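Local structure of carbohydrate binding module (Escherichia coli, 2XFD) at residues A[83-88]-A[99-104]; A[10-15]-A[59-64]; A[19-24]-A[50-55]; A[74-79]-A[104-109]; A[4-9]-A[36-41]. The protein binds carbohydrate through a bound calcium ion, here holding cellobiose, and probably recognises xylan-type and related glycans of plant cell walls. All coordinates share one frame; numbering follows the deposited sequence.

Contact 1: A[83-88]-A[99-104]; sequences TGVWAN and WLHCNG. With CA (calcium ion), chain C; BGC (beta-D-glucopyranose), chain B; BGC (beta-D-glucopyranose), chain D.
Gly84 O takes two backbone N-H groups from the facing segment. Cys102 N comes in the carbonyl plane on a lone pair at 2.9 Å from Gly84 O, almost straight at 175°, while His101 N arrives from well above that plane and more bent. A CB on Gly84 would collide with Leu100 CD2 and Cys102 O; its CA lies 3.6 Å from Leu100 CD2. Thr83 OG1, close to Gly104, is hydrogen-bonded to Tyr105 N.

Among the nonpolar contacts, Trp86 CB rests 3.5 Å from His101 CD2, and Cys102 SG, in disulfide with Cys91, sits at the edge of the indole, 3.9 Å from Trp86 CE3. CG stands anti to the backbone N (chi1 -175°), which carries the indole out beside the disaccharide. One ring face looks onto the sugar: the chain B glucose has C4 over it, and Trp86 CZ3 lies 3.6 Å from C6 of the chain D glucose. An alanine in place of Trp86 would probably leave both glucose units without this aromatic platform.

His101 O binds the calcium at 2.3 Å, as do O2 and O3 of the chain D glucose. Calcium-coordinated sugar hydroxyls beside a tryptophan platform mark the ligand site of this calcium-dependent carbohydrate-binding module.

Contact 2: A[10-15]-A[59-64]; sequences RGVNGQ and GRDVQV. With CA (calcium ion), chain C.
The guanidinium of Arg60 has Gln15 O over one face and Gln15 OE1 at its edge, in plane. That edge is used side-on: NE and NH2 both reach one oxygen, Arg60 NE lying 3.0 Å from Gln15 OE1 on a lone pair and NH2 coming from above the amide plane, the two planes 85° apart. Arg60 NH1 turns to Asn55 O. At the other end, Arg10 NE gives a 2.8 Å bond to Gln63 OE1 near the guanidinium edge, and a water joins Arg10 NH1 to the same oxygen.

An alanine at Arg60 would probably leave Gln15 OE1 without these two donors, its amide freer to turn, and Asn55 O without its NH1 partner.

Between these ends, Arg10 and Gln63 form an antiparallel hydrogen-bonded pair, and Val12 N bonds to Asp61 O at 3.1 Å. Asn13 OD1 accepts from Gln15 N in an Asx turn. Arg60 O and Asp61 OD2 bind the calcium, the latter at 2.3 Å; with Asp56 and His101 they build the site that receives the sugar.

Contact 3: A[19-24]-A[50-55]; sequences SLQVGG and RVAFTN
Two neighbouring strands of the four-stranded antiparallel sheet, 17-22 and 48-53, meet here, their short segments running at 142° to each other. Ser19 pairs with Ala52 and Gln21 with Arg50 as hydrogen-bonded pairs, and Leu20 with Val51 as the non-hydrogen-bonded pair between them. Ser19 N reaches Ala52 O at 2.8 Å, and Gln21 N reaches Arg50 O at 2.9 Å; each pair is closed by the reciprocal bond.

On the face of Ser19, Gln21, Arg50 and Ala52, the Gln21 chain runs extended beyond CG, and its OE1 rests 3.7 Å from Arg50 CB and 3.8 Å from Ala52 CB. The amide and guanidinium planes stand 54° apart and are joined through water: it donates to Gln21 OE1 at 2.8 Å and accepts from Arg50 NH2 at the edge of the guanidinium. Arg50 NE has Glu48 as its salt-bridge partner, and Tyr105 makes a cation-pi contact with this arginine. A second water links Ser19 OG to Thr54 OG1.

The other face is apolar. Leu20 CD1 comes 4.5 Å from Val51 CG2, a loose touch, and Val51 also packs on Val64 and Ile67 of strand 62-69. The chemistry thus gives this strand pair one face of mixed polar character, bridged by two waters, and an apolar face packed on strand 62-69.

Contact 4: A[74-79]-A[104-109]; sequences RQAENQ and GYISFG. With CA (calcium ion), chain E.
This is side-chain packing, with no strand pairing, between the end of strand 72-75 with the 3-10 turn after it and strand 104-110, which belongs to the other sheet. The ring of Phe108 fills the middle: its CE2 lies 3.7 Å from Ala76 CA, and the edge of the ring faces Arg74 O. Gln79 crosses the ring at about a right angle, its CG 3.6 Å from Phe108 CD2; the bend at chi2 (-49°) turns CD back. Ile106 CD1 meets Ala76 CB at 3.9 Å.

Facing sheets joined through such a core make a beta-sandwich, and on the far side of the 74-79 segment sits a calcium ion. Gln75 OE1 binds it at 2.3 Å, Glu77 grips it with both carboxylate oxygens, and Asp65 and Glu98 help complete the site.

Polar bonds reach the backbone of strand 104-110. Arg74 NH1 donates to Phe108 O at 2.9 Å, bent at 138°, and also reaches Asn110 O, while NH2 bonds to Val111 O. Gln79 NE2 makes a weak bond to Ser107 O.

Contact 5: A[4-9]-A[36-41]; sequences SITVRA and MQDYTA
Backbone bonds lace residues 4-9 to 36-41 as antiparallel strands, with hydrogen-bonded pairs Ile5-Ala41, Val7-Tyr39 and Ala9-Gln37. Val7 N to Tyr39 O is short, at 2.7 Å; the pair of bonds between Ala9 and Gln37 is longer, 3.2 Å from Ala9 N to Gln37 O.

Charged and hydroxyl groups line the face of Thr6, Arg8, Asp38 and Thr40. Arg8 NH2 forms a salt bridge to Asp38 OD1 at 3.0 Å; the oxygen lies in the guanidinium plane, but the nitrogen meets it from above the carboxylate plane, the guanidinium and carboxylate planes 74° apart. One face of the guanidinium lies over the backbone, with Met36 C 3.9 Å above the plane near its centre. Next along, Thr6 OG1 and Thr40 OG1 share a hydrogen bond of 2.8 Å.

Van der Waals contacts complete the join. Met36, bent at chi2 (-67°), brings SD to 3.5 Å from Ala9 C. Tyr39 has Val7 O and Ala9 O at its ring edge. On the face of Tyr39, Ile5 and Val7 point toward Ile49 and Val51 of the other sheet. A polar outer face backed by one of Ile5, Val7, Ala9, Tyr39 and Ala41, mostly apolar and turned to the other sheet, is the build of a beta-sandwich.

From the N terminus, strand 4-11 first serves contact 5, which closes a loop on 36-41, and its end and following turn serve contact 2, closing a longer loop on 59-64. These two cross. Contact 3, which joins 19-24 to 50-55, falls within the span of contact 2 and crosses contact 5, so the chain passes between the two sheets several times before residue 64; Leu20 and Val51 of one meet Ile5 and Val7 of the other. Contact 4 opens later, bringing 74-79 to strand 104-110, and encloses contact 1, with Gly104 common to both. Contacts 1 and 2 share the sugar-side calcium, whereas contact 4 holds the second calcium.

Contact 1: A[83-88]-A[99-104]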
# COMPACT_ATOMS: atom_id res chain seq x y z
N THR A 83 7.16 -0.45 5.98
CA THR A 83 7.32 0.17 7.27
C THR A 83 6.17 -0.01 8.24
O THR A 83 6.23 0.41 9.40
CB THR A 83 7.65 1.65 7.14
OG1 THR A 83 6.49 2.33 6.66
CG2 THR A 83 8.82 1.93 6.24
N GLY A 84 5.09 -0.61 7.76
CA GLY A 84 3.89 -0.86 8.55
C GLY A 84 3.66 -2.25 9.06
O GLY A 84 2.83 -2.46 9.94
N VAL A 85 4.32 -3.25 8.50
CA VAL A 85 4.10 -4.63 8.95
C VAL A 85 4.53 -4.76 10.39
O VAL A 85 5.57 -4.26 10.81
CB VAL A 85 4.81 -5.65 8.04
CG1 VAL A 85 6.30 -5.50 8.00
CG2 VAL A 85 4.41 -7.01 8.41
N TRP A 86 3.72 -5.51 11.20
CA TRP A 86 4.13 -5.85 12.53
C TRP A 86 4.94 -7.13 12.41
O TRP A 86 4.45 -8.20 12.09
CB TRP A 86 2.91 -6.06 13.41
CG TRP A 86 3.28 -6.32 14.85
CD1 TRP A 86 3.33 -7.54 15.49
CD2 TRP A 86 3.66 -5.33 15.79
NE1 TRP A 86 3.72 -7.34 16.79
CE2 TRP A 86 3.89 -6.00 17.02
CE3 TRP A 86 3.76 -3.96 15.76
CZ2 TRP A 86 4.34 -5.33 18.15
CZ3 TRP A 86 4.14 -3.30 16.87
CH2 TRP A 86 4.44 -3.98 18.08
N ALA A 87 6.23 -7.04 12.70
CA ALA A 87 7.18 -8.16 12.54
C ALA A 87 8.32 -7.94 13.53
O ALA A 87 8.68 -6.78 13.78
CB ALA A 87 7.72 -8.22 11.13
N ASN A 88 8.78 -9.00 14.18
CA ASN A 88 9.82 -8.84 15.20
C ASN A 88 9.35 -7.85 16.24
O ASN A 88 10.18 -7.05 16.69
CB ASN A 88 11.19 -8.48 14.55
CG ASN A 88 12.33 -8.55 15.52
OD1 ASN A 88 13.37 -7.82 15.41
ND2 ASN A 88 12.18 -9.39 16.51
N TRP A 99 1.16 -6.98 4.39
CA TRP A 99 0.41 -6.35 5.47
C TRP A 99 1.00 -5.00 5.90
O TRP A 99 2.20 -4.86 6.08
CB TRP A 99 0.40 -7.30 6.67
CG TRP A 99 -0.52 -8.45 6.41
CD1 TRP A 99 -0.22 -9.63 5.83
CD2 TRP A 99 -1.94 -8.46 6.60
NE1 TRP A 99 -1.32 -10.43 5.69
CE2 TRP A 99 -2.41 -9.73 6.18
CE3 TRP A 99 -2.87 -7.54 7.14
CZ2 TRP A 99 -3.77 -10.09 6.26
CZ3 TRP A 99 -4.17 -7.94 7.21
CH2 TRP A 99 -4.59 -9.22 6.77
N LEU A 100 0.07 -4.13 6.19
CA LEU A 100 0.34 -2.89 6.92
C LEU A 100 -0.52 -2.93 8.16
O LEU A 100 -1.73 -2.69 8.13
CB LEU A 100 0.04 -1.66 6.08
CG LEU A 100 0.93 -1.46 4.85
CD1 LEU A 100 0.33 -0.48 3.87
CD2 LEU A 100 2.35 -1.07 5.30
N HIS A 101 0.10 -3.25 9.29
CA HIS A 101 -0.59 -3.30 10.61
C HIS A 101 -0.58 -1.94 11.26
O HIS A 101 -1.55 -1.51 11.92
CB HIS A 101 0.05 -4.34 11.50
CG HIS A 101 0.02 -5.71 10.94
ND1 HIS A 101 -1.08 -6.56 10.87
CD2 HIS A 101 1.05 -6.40 10.43
CE1 HIS A 101 -0.69 -7.72 10.36
NE2 HIS A 101 0.60 -7.62 10.07
N CYS A 102 0.53 -1.28 11.17
CA CYS A 102 0.74 0.07 11.70
C CYS A 102 0.61 1.06 10.53
O CYS A 102 0.79 0.68 9.38
CB CYS A 102 2.13 0.20 12.31
SG CYS A 102 2.59 -1.12 13.42
N ASN A 103 0.43 2.33 10.86
CA ASN A 103 0.64 3.35 9.87
C ASN A 103 2.04 3.19 9.24
O ASN A 103 2.99 2.96 9.97
CB ASN A 103 0.48 4.77 10.42
CG ASN A 103 -0.95 5.12 10.75
OD1 ASN A 103 -1.88 4.65 10.09
ND2 ASN A 103 -1.10 5.94 11.77
N GLY A 104 2.16 3.29 7.93
CA GLY A 104 3.38 3.02 7.27
C GLY A 104 3.08 2.71 5.81
O GLY A 104 1.94 2.89 5.37
CA CA C . -3.53 -2.07 13.02
C2 BGC B . 0.39 -7.98 18.61
C3 BGC B . -0.28 -6.69 18.24
C4 BGC B . -0.21 -6.41 16.74
C5 BGC B . -0.60 -7.63 16.00
C6 BGC B . -0.50 -7.37 14.54
C1 BGC B . -0.17 -9.08 17.73
O1 BGC B . 0.26 -10.39 18.02
O2 BGC B . 0.23 -8.25 19.99
O3 BGC B . 0.30 -5.60 18.95
O4 BGC B . -1.14 -5.48 16.48
O5 BGC B . 0.24 -8.74 16.41
O6 BGC B . -0.81 -8.53 13.83
C2 BGC D . -1.64 -3.34 15.55
C3 BGC D . -1.15 -1.92 15.36
C4 BGC D . -0.57 -1.33 16.65
C5 BGC D . 0.50 -2.28 17.16
C6 BGC D . 1.25 -1.89 18.45
C1 BGC D . -0.58 -4.20 16.19
O2 BGC D . -2.13 -3.81 14.28
O3 BGC D . -2.27 -1.14 14.93
O4 BGC D . 0.04 -0.09 16.42
O5 BGC D . -0.07 -3.54 17.34
O6 BGC D . 0.27 -1.83 19.47
O HOH W 1 5.70 3.77 10.06
O HOH W 2 -5.15 -2.39 14.74

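Contact 2: A[10-15]-A[59-64]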
# COMPACT_ATOMS: atom_id res chain seq x y z
N ARG A 10 -7.22 -4.56 0.49
CA ARG A 10 -8.37 -4.64 1.38
C ARG A 10 -8.00 -4.14 2.75
O ARG A 10 -6.81 -4.13 3.12
CB ARG A 10 -8.92 -6.08 1.50
CG ARG A 10 -8.08 -6.99 2.36
CD ARG A 10 -8.62 -8.37 2.49
NE ARG A 10 -7.97 -9.18 3.51
CZ ARG A 10 -8.41 -9.32 4.77
NH1 ARG A 10 -7.84 -10.21 5.55
NH2 ARG A 10 -9.41 -8.58 5.23
N GLY A 11 -9.03 -3.78 3.49
CA GLY A 11 -8.92 -3.61 4.93
C GLY A 11 -9.49 -4.84 5.63
O GLY A 11 -10.07 -5.72 5.01
N VAL A 12 -9.30 -4.83 6.94
CA VAL A 12 -9.89 -5.86 7.77
C VAL A 12 -11.26 -5.45 8.34
O VAL A 12 -12.11 -6.30 8.50
CB VAL A 12 -8.93 -6.33 8.85
CG1 VAL A 12 -7.67 -6.87 8.31
CG2 VAL A 12 -8.71 -5.49 9.80
N ASN A 13 -11.48 -4.16 8.61
CA ASN A 13 -12.79 -3.77 9.09
C ASN A 13 -13.56 -2.81 8.18
O ASN A 13 -14.73 -2.60 8.45
CB ASN A 13 -12.78 -3.26 10.54
CG ASN A 13 -12.35 -1.83 10.69
OD1 ASN A 13 -11.97 -1.12 9.75
ND2 ASN A 13 -12.42 -1.38 11.92
N GLY A 14 -12.98 -2.33 7.10
CA GLY A 14 -13.68 -1.51 6.17
C GLY A 14 -13.64 -0.01 6.41
O GLY A 14 -14.33 0.74 5.71
N GLN A 15 -12.87 0.42 7.40
CA GLN A 15 -12.67 1.81 7.69
C GLN A 15 -11.27 2.31 7.27
O GLN A 15 -10.98 3.49 7.37
CB GLN A 15 -12.84 2.08 9.17
CG GLN A 15 -14.17 1.76 9.71
CD GLN A 15 -14.18 1.71 11.26
OE1 GLN A 15 -13.11 1.79 11.96
NE2 GLN A 15 -15.34 1.38 11.78
N GLY A 59 -8.64 -2.44 15.52
CA GLY A 59 -9.44 -3.20 14.55
C GLY A 59 -9.11 -2.95 13.09
O GLY A 59 -9.72 -3.60 12.23
N ARG A 60 -8.19 -2.02 12.81
CA ARG A 60 -7.88 -1.64 11.44
C ARG A 60 -6.47 -2.10 11.02
O ARG A 60 -5.50 -1.84 11.73
CB ARG A 60 -7.88 -0.14 11.30
CG ARG A 60 -9.21 0.56 11.58
CD ARG A 60 -9.10 2.03 11.33
NE ARG A 60 -10.32 2.73 11.73
CZ ARG A 60 -10.45 4.02 11.90
NH1 ARG A 60 -9.43 4.83 11.78
NH2 ARG A 60 -11.62 4.50 12.27
N ASP A 61 -6.41 -2.78 9.88
CA ASP A 61 -5.17 -3.26 9.26
C ASP A 61 -5.43 -3.34 7.75
O ASP A 61 -6.58 -3.48 7.32
CB ASP A 61 -4.81 -4.69 9.76
CG ASP A 61 -4.47 -4.77 11.21
OD1 ASP A 61 -5.02 -5.71 11.87
OD2 ASP A 61 -3.64 -3.98 11.68
N VAL A 62 -4.35 -3.28 6.96
CA VAL A 62 -4.46 -3.32 5.49
C VAL A 62 -3.67 -4.49 4.95
O VAL A 62 -2.53 -4.76 5.39
CB VAL A 62 -3.97 -2.01 4.90
CG1 VAL A 62 -3.84 -2.09 3.38
CG2 VAL A 62 -4.90 -0.84 5.32
N GLN A 63 -4.23 -5.17 3.96
CA GLN A 63 -3.54 -6.22 3.19
C GLN A 63 -3.51 -5.72 1.73
O GLN A 63 -4.56 -5.58 1.12
CB GLN A 63 -4.21 -7.56 3.32
CG GLN A 63 -3.44 -8.70 2.69
CD GLN A 63 -4.18 -10.01 2.63
OE1 GLN A 63 -5.36 -10.12 2.92
NE2 GLN A 63 -3.49 -11.02 2.30
N VAL A 64 -2.31 -5.50 1.21
CA VAL A 64 -2.09 -5.12 -0.19
C VAL A 64 -1.61 -6.32 -0.93
O VAL A 64 -0.58 -6.88 -0.62
CB VAL A 64 -1.04 -3.95 -0.27
CG1 VAL A 64 -0.89 -3.54 -1.74
CG2 VAL A 64 -1.37 -2.80 0.60
CA CA C . -3.53 -2.07 13.02
O HOH W 3 -6.32 -12.51 4.78
O HOH W 2 -5.15 -2.39 14.74

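Contact 3: A[19-24]-A[50-55]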
# COMPACT_ATOMS: atom_id res chain seq x y z
N SER A 19 -3.28 5.66 0.85
CA SER A 19 -2.83 6.66 -0.12
C SER A 19 -1.82 6.05 -1.07
O SER A 19 -0.84 5.45 -0.65
CB SER A 19 -2.19 7.82 0.63
OG SER A 19 -3.15 8.51 1.41
N LEU A 20 -2.05 6.28 -2.34
CA LEU A 20 -1.04 6.02 -3.38
C LEU A 20 -0.16 7.27 -3.49
O LEU A 20 -0.71 8.34 -3.77
CB LEU A 20 -1.74 5.75 -4.72
CG LEU A 20 -0.79 5.58 -5.87
CD1 LEU A 20 0.15 4.40 -5.78
CD2 LEU A 20 -1.60 5.48 -7.16
N GLN A 21 1.11 7.11 -3.28
CA GLN A 21 2.07 8.22 -3.30
C GLN A 21 3.13 7.99 -4.36
O GLN A 21 3.54 6.83 -4.55
CB GLN A 21 2.73 8.36 -1.94
CG GLN A 21 1.75 8.55 -0.80
CD GLN A 21 2.46 8.53 0.55
OE1 GLN A 21 3.33 7.72 0.81
NE2 GLN A 21 2.01 9.36 1.40
N VAL A 22 3.58 9.03 -5.01
CA VAL A 22 4.67 8.93 -5.94
C VAL A 22 5.65 10.07 -5.61
O VAL A 22 5.25 11.26 -5.64
CB VAL A 22 4.21 8.97 -7.39
CG1 VAL A 22 5.42 8.91 -8.30
CG2 VAL A 22 3.30 7.83 -7.68
N GLY A 23 6.88 9.76 -5.23
CA GLY A 23 7.84 10.78 -4.83
C GLY A 23 7.40 11.56 -3.62
O GLY A 23 7.86 12.70 -3.40
N GLY A 24 6.53 11.02 -2.80
CA GLY A 24 5.99 11.73 -1.62
C GLY A 24 4.75 12.48 -1.90
O GLY A 24 4.12 12.98 -0.96
N ARG A 50 4.71 4.48 -3.34
CA ARG A 50 4.36 3.90 -2.06
C ARG A 50 2.87 3.74 -1.95
O ARG A 50 2.08 4.54 -2.47
CB ARG A 50 4.86 4.80 -0.93
CG ARG A 50 6.36 4.96 -0.88
CD ARG A 50 6.80 5.97 0.14
NE ARG A 50 8.24 6.04 0.10
CZ ARG A 50 8.95 6.94 0.80
NH1 ARG A 50 10.26 7.01 0.61
NH2 ARG A 50 8.36 7.72 1.66
N VAL A 51 2.44 2.68 -1.25
CA VAL A 51 1.07 2.54 -0.79
C VAL A 51 1.12 2.64 0.71
O VAL A 51 1.77 1.84 1.38
CB VAL A 51 0.42 1.24 -1.23
CG1 VAL A 51 -0.95 1.11 -0.63
CG2 VAL A 51 0.39 1.15 -2.74
N ALA A 52 0.48 3.70 1.25
CA ALA A 52 0.56 4.03 2.66
C ALA A 52 -0.76 3.86 3.34
O ALA A 52 -1.79 4.32 2.86
CB ALA A 52 0.99 5.48 2.85
N PHE A 53 -0.75 3.25 4.51
CA PHE A 53 -1.90 3.13 5.43
C PHE A 53 -1.75 4.28 6.42
O PHE A 53 -0.70 4.44 7.01
CB PHE A 53 -1.83 1.79 6.13
CG PHE A 53 -2.81 1.50 7.23
CD1 PHE A 53 -4.14 1.95 7.23
CD2 PHE A 53 -2.43 0.66 8.24
CE1 PHE A 53 -5.03 1.60 8.23
CE2 PHE A 53 -3.30 0.27 9.24
CZ PHE A 53 -4.61 0.72 9.23
N THR A 54 -2.80 5.09 6.60
CA THR A 54 -2.67 6.37 7.30
C THR A 54 -3.59 6.51 8.50
O THR A 54 -3.41 7.49 9.22
CB THR A 54 -2.94 7.51 6.33
OG1 THR A 54 -4.28 7.44 5.87
CG2 THR A 54 -2.00 7.51 5.14
N ASN A 55 -4.57 5.62 8.73
CA ASN A 55 -5.53 5.79 9.81
C ASN A 55 -5.62 4.60 10.73
O ASN A 55 -6.72 4.20 11.14
CB ASN A 55 -6.89 6.26 9.26
CG ASN A 55 -7.60 5.18 8.51
OD1 ASN A 55 -6.95 4.23 8.02
ND2 ASN A 55 -8.91 5.28 8.37
O HOH W 4 -4.94 7.67 3.30
O HOH W 5 5.58 8.23 2.40

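Contact 4: A[74-79]-A[104-109]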
# COMPACT_ATOMS: atom_id res chain seq x y z
N ARG A 74 3.47 -5.87 -9.57
CA ARG A 74 4.53 -5.85 -8.58
C ARG A 74 3.91 -6.31 -7.27
O ARG A 74 3.09 -5.60 -6.69
CB ARG A 74 5.12 -4.43 -8.49
CG ARG A 74 5.63 -3.87 -9.81
CD ARG A 74 6.24 -2.55 -9.59
NE ARG A 74 6.62 -1.91 -10.85
CZ ARG A 74 7.12 -0.69 -10.97
NH1 ARG A 74 7.39 0.04 -9.92
NH2 ARG A 74 7.32 -0.18 -12.20
N GLN A 75 4.24 -7.50 -6.83
CA GLN A 75 3.65 -8.07 -5.62
C GLN A 75 4.10 -7.31 -4.38
O GLN A 75 5.29 -7.05 -4.23
CB GLN A 75 4.03 -9.50 -5.48
CG GLN A 75 3.49 -10.46 -6.54
CD GLN A 75 2.00 -10.63 -6.50
OE1 GLN A 75 1.35 -10.39 -5.50
NE2 GLN A 75 1.42 -11.05 -7.62
N ALA A 76 3.20 -7.03 -3.45
CA ALA A 76 3.61 -6.36 -2.21
C ALA A 76 4.65 -7.14 -1.44
O ALA A 76 5.59 -6.56 -0.90
CB ALA A 76 2.36 -6.07 -1.38
N GLU A 77 4.47 -8.46 -1.38
CA GLU A 77 5.36 -9.35 -0.65
C GLU A 77 6.73 -9.48 -1.28
O GLU A 77 7.63 -10.01 -0.65
CB GLU A 77 4.69 -10.72 -0.44
CG GLU A 77 4.35 -11.50 -1.73
CD GLU A 77 2.99 -11.21 -2.30
OE1 GLU A 77 2.36 -12.16 -2.84
OE2 GLU A 77 2.53 -10.05 -2.30
N ASN A 78 6.89 -9.01 -2.53
CA ASN A 78 8.20 -8.98 -3.18
C ASN A 78 8.96 -7.68 -2.93
O ASN A 78 10.05 -7.55 -3.45
CB ASN A 78 8.05 -9.27 -4.69
CG ASN A 78 7.58 -10.69 -4.97
OD1 ASN A 78 7.59 -11.55 -4.08
ND2 ASN A 78 7.19 -10.95 -6.18
N GLN A 79 8.41 -6.79 -2.15
CA GLN A 79 9.05 -5.51 -1.89
C GLN A 79 9.82 -5.55 -0.59
O GLN A 79 9.27 -5.93 0.46
CB GLN A 79 8.03 -4.37 -1.89
CG GLN A 79 7.12 -4.31 -3.07
CD GLN A 79 7.82 -4.40 -4.41
OE1 GLN A 79 7.37 -5.28 -5.29
NE2 GLN A 79 8.77 -3.69 -4.65
N GLY A 104 2.16 3.29 7.93
CA GLY A 104 3.38 3.02 7.27
C GLY A 104 3.08 2.71 5.81
O GLY A 104 1.94 2.89 5.37
N TYR A 105 4.09 2.28 5.08
CA TYR A 105 3.94 2.10 3.64
C TYR A 105 4.73 0.91 3.14
O TYR A 105 5.69 0.48 3.75
CB TYR A 105 4.35 3.38 2.88
CG TYR A 105 5.81 3.76 3.03
CD1 TYR A 105 6.23 4.70 3.94
CD2 TYR A 105 6.78 3.15 2.31
CE1 TYR A 105 7.61 5.03 4.07
CE2 TYR A 105 8.11 3.49 2.45
CZ TYR A 105 8.50 4.39 3.29
OH TYR A 105 9.83 4.74 3.39
N ILE A 106 4.34 0.46 1.97
CA ILE A 106 5.10 -0.47 1.13
C ILE A 106 5.65 0.31 -0.02
O ILE A 106 4.89 1.03 -0.70
CB ILE A 106 4.27 -1.66 0.66
CG1 ILE A 106 3.60 -2.36 1.83
CG2 ILE A 106 5.14 -2.59 -0.13
CD1 ILE A 106 2.57 -3.37 1.47
N SER A 107 6.95 0.21 -0.29
CA SER A 107 7.57 0.85 -1.43
C SER A 107 7.69 -0.12 -2.57
O SER A 107 8.15 -1.23 -2.43
CB SER A 107 8.97 1.31 -1.10
OG SER A 107 9.63 1.83 -2.23
N PHE A 108 7.25 0.32 -3.77
CA PHE A 108 7.23 -0.51 -4.97
C PHE A 108 8.25 -0.05 -6.02
O PHE A 108 8.22 -0.47 -7.15
CB PHE A 108 5.84 -0.55 -5.60
CG PHE A 108 4.83 -1.26 -4.73
CD1 PHE A 108 4.15 -0.62 -3.73
CD2 PHE A 108 4.54 -2.58 -4.94
CE1 PHE A 108 3.25 -1.28 -2.94
CE2 PHE A 108 3.62 -3.25 -4.19
CZ PHE A 108 2.96 -2.62 -3.17
N GLY A 109 9.19 0.77 -5.61
CA GLY A 109 10.21 1.27 -6.55
C GLY A 109 9.64 2.38 -7.42
O GLY A 109 8.52 2.82 -7.29
CA CA E . 0.43 -10.68 -3.39
O HOH W 6 -0.35 -12.82 -4.08

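Contact 5: A[4-9]-A[36-41]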
# COMPACT_ATOMS: atom_id res chain seq x y z
N SER A 4 -0.27 4.67 -15.44
CA SER A 4 -1.45 4.08 -14.81
C SER A 4 -1.01 3.14 -13.72
O SER A 4 -0.15 2.29 -13.94
CB SER A 4 -2.29 3.34 -15.88
OG SER A 4 -3.49 2.89 -15.29
N ILE A 5 -1.61 3.29 -12.55
CA ILE A 5 -1.30 2.45 -11.42
C ILE A 5 -2.58 1.91 -10.82
O ILE A 5 -3.51 2.68 -10.49
CB ILE A 5 -0.49 3.22 -10.31
CG1 ILE A 5 0.78 3.75 -10.91
CG2 ILE A 5 -0.24 2.28 -9.14
CD1 ILE A 5 1.54 4.72 -9.98
N THR A 6 -2.67 0.61 -10.67
CA THR A 6 -3.78 -0.06 -10.00
C THR A 6 -3.28 -0.68 -8.68
O THR A 6 -2.25 -1.35 -8.70
CB THR A 6 -4.42 -1.12 -10.85
OG1 THR A 6 -4.96 -0.52 -12.01
CG2 THR A 6 -5.49 -1.92 -10.16
N VAL A 7 -3.95 -0.41 -7.57
CA VAL A 7 -3.67 -1.00 -6.30
C VAL A 7 -4.75 -2.05 -6.01
O VAL A 7 -5.93 -1.74 -6.08
CB VAL A 7 -3.65 0.07 -5.21
CG1 VAL A 7 -3.41 -0.53 -3.82
CG2 VAL A 7 -2.65 1.14 -5.53
N ARG A 8 -4.34 -3.28 -5.67
CA ARG A 8 -5.28 -4.31 -5.24
C ARG A 8 -5.08 -4.49 -3.73
O ARG A 8 -4.02 -4.91 -3.29
CB ARG A 8 -5.04 -5.61 -5.99
CG ARG A 8 -6.09 -6.64 -5.58
CD ARG A 8 -6.47 -7.59 -6.54
NE ARG A 8 -7.59 -8.42 -6.24
CZ ARG A 8 -8.86 -8.30 -6.65
NH1 ARG A 8 -9.70 -9.27 -6.34
NH2 ARG A 8 -9.31 -7.24 -7.29
N ALA A 9 -6.10 -4.16 -2.93
CA ALA A 9 -5.96 -4.13 -1.49
C ALA A 9 -7.29 -4.29 -0.80
O ALA A 9 -8.36 -4.10 -1.43
CB ALA A 9 -5.29 -2.87 -1.06
N MET A 36 -10.61 -7.86 -1.24
CA MET A 36 -9.71 -7.31 -2.25
C MET A 36 -10.46 -6.68 -3.35
O MET A 36 -11.39 -7.29 -3.93
CB MET A 36 -8.79 -8.42 -2.81
CG MET A 36 -7.75 -8.96 -1.84
SD MET A 36 -6.55 -7.70 -1.45
CE MET A 36 -5.53 -8.60 -0.33
N GLN A 37 -10.07 -5.47 -3.74
CA GLN A 37 -10.65 -4.75 -4.85
C GLN A 37 -9.54 -3.95 -5.52
O GLN A 37 -8.50 -3.70 -4.92
CB GLN A 37 -11.81 -3.81 -4.48
CG GLN A 37 -12.98 -4.51 -3.82
CD GLN A 37 -13.79 -5.46 -4.63
OE1 GLN A 37 -14.67 -6.14 -4.04
NE2 GLN A 37 -13.57 -5.54 -5.87
N ASP A 38 -9.80 -3.53 -6.75
CA ASP A 38 -8.89 -2.72 -7.52
C ASP A 38 -9.19 -1.25 -7.43
O ASP A 38 -10.38 -0.86 -7.47
CB ASP A 38 -8.98 -3.07 -9.00
CG ASP A 38 -8.46 -4.38 -9.34
OD1 ASP A 38 -7.79 -5.05 -8.58
OD2 ASP A 38 -8.70 -4.76 -10.56
N TYR A 39 -8.19 -0.43 -7.30
CA TYR A 39 -8.27 1.01 -7.20
C TYR A 39 -7.27 1.58 -8.18
O TYR A 39 -6.07 1.26 -8.08
CB TYR A 39 -7.91 1.45 -5.76
CG TYR A 39 -8.83 0.86 -4.70
CD1 TYR A 39 -9.96 1.51 -4.33
CD2 TYR A 39 -8.60 -0.39 -4.16
CE1 TYR A 39 -10.86 0.96 -3.41
CE2 TYR A 39 -9.48 -0.94 -3.27
CZ TYR A 39 -10.62 -0.26 -2.87
OH TYR A 39 -11.52 -0.80 -2.01
N THR A 40 -7.69 2.41 -9.11
CA THR A 40 -6.82 2.84 -10.22
C THR A 40 -6.70 4.33 -10.24
O THR A 40 -7.68 5.06 -10.09
CB THR A 40 -7.33 2.30 -11.56
OG1 THR A 40 -7.28 0.87 -11.51
CG2 THR A 40 -6.51 2.74 -12.71
N ALA A 41 -5.49 4.82 -10.49
CA ALA A 41 -5.23 6.23 -10.70
C ALA A 41 -4.17 6.41 -11.76
O ALA A 41 -3.41 5.53 -12.07
CB ALA A 41 -4.79 6.92 -9.42
O HOH W 7 -12.28 -7.97 -7.00
O HOH W 8 -10.92 -3.09 -0.78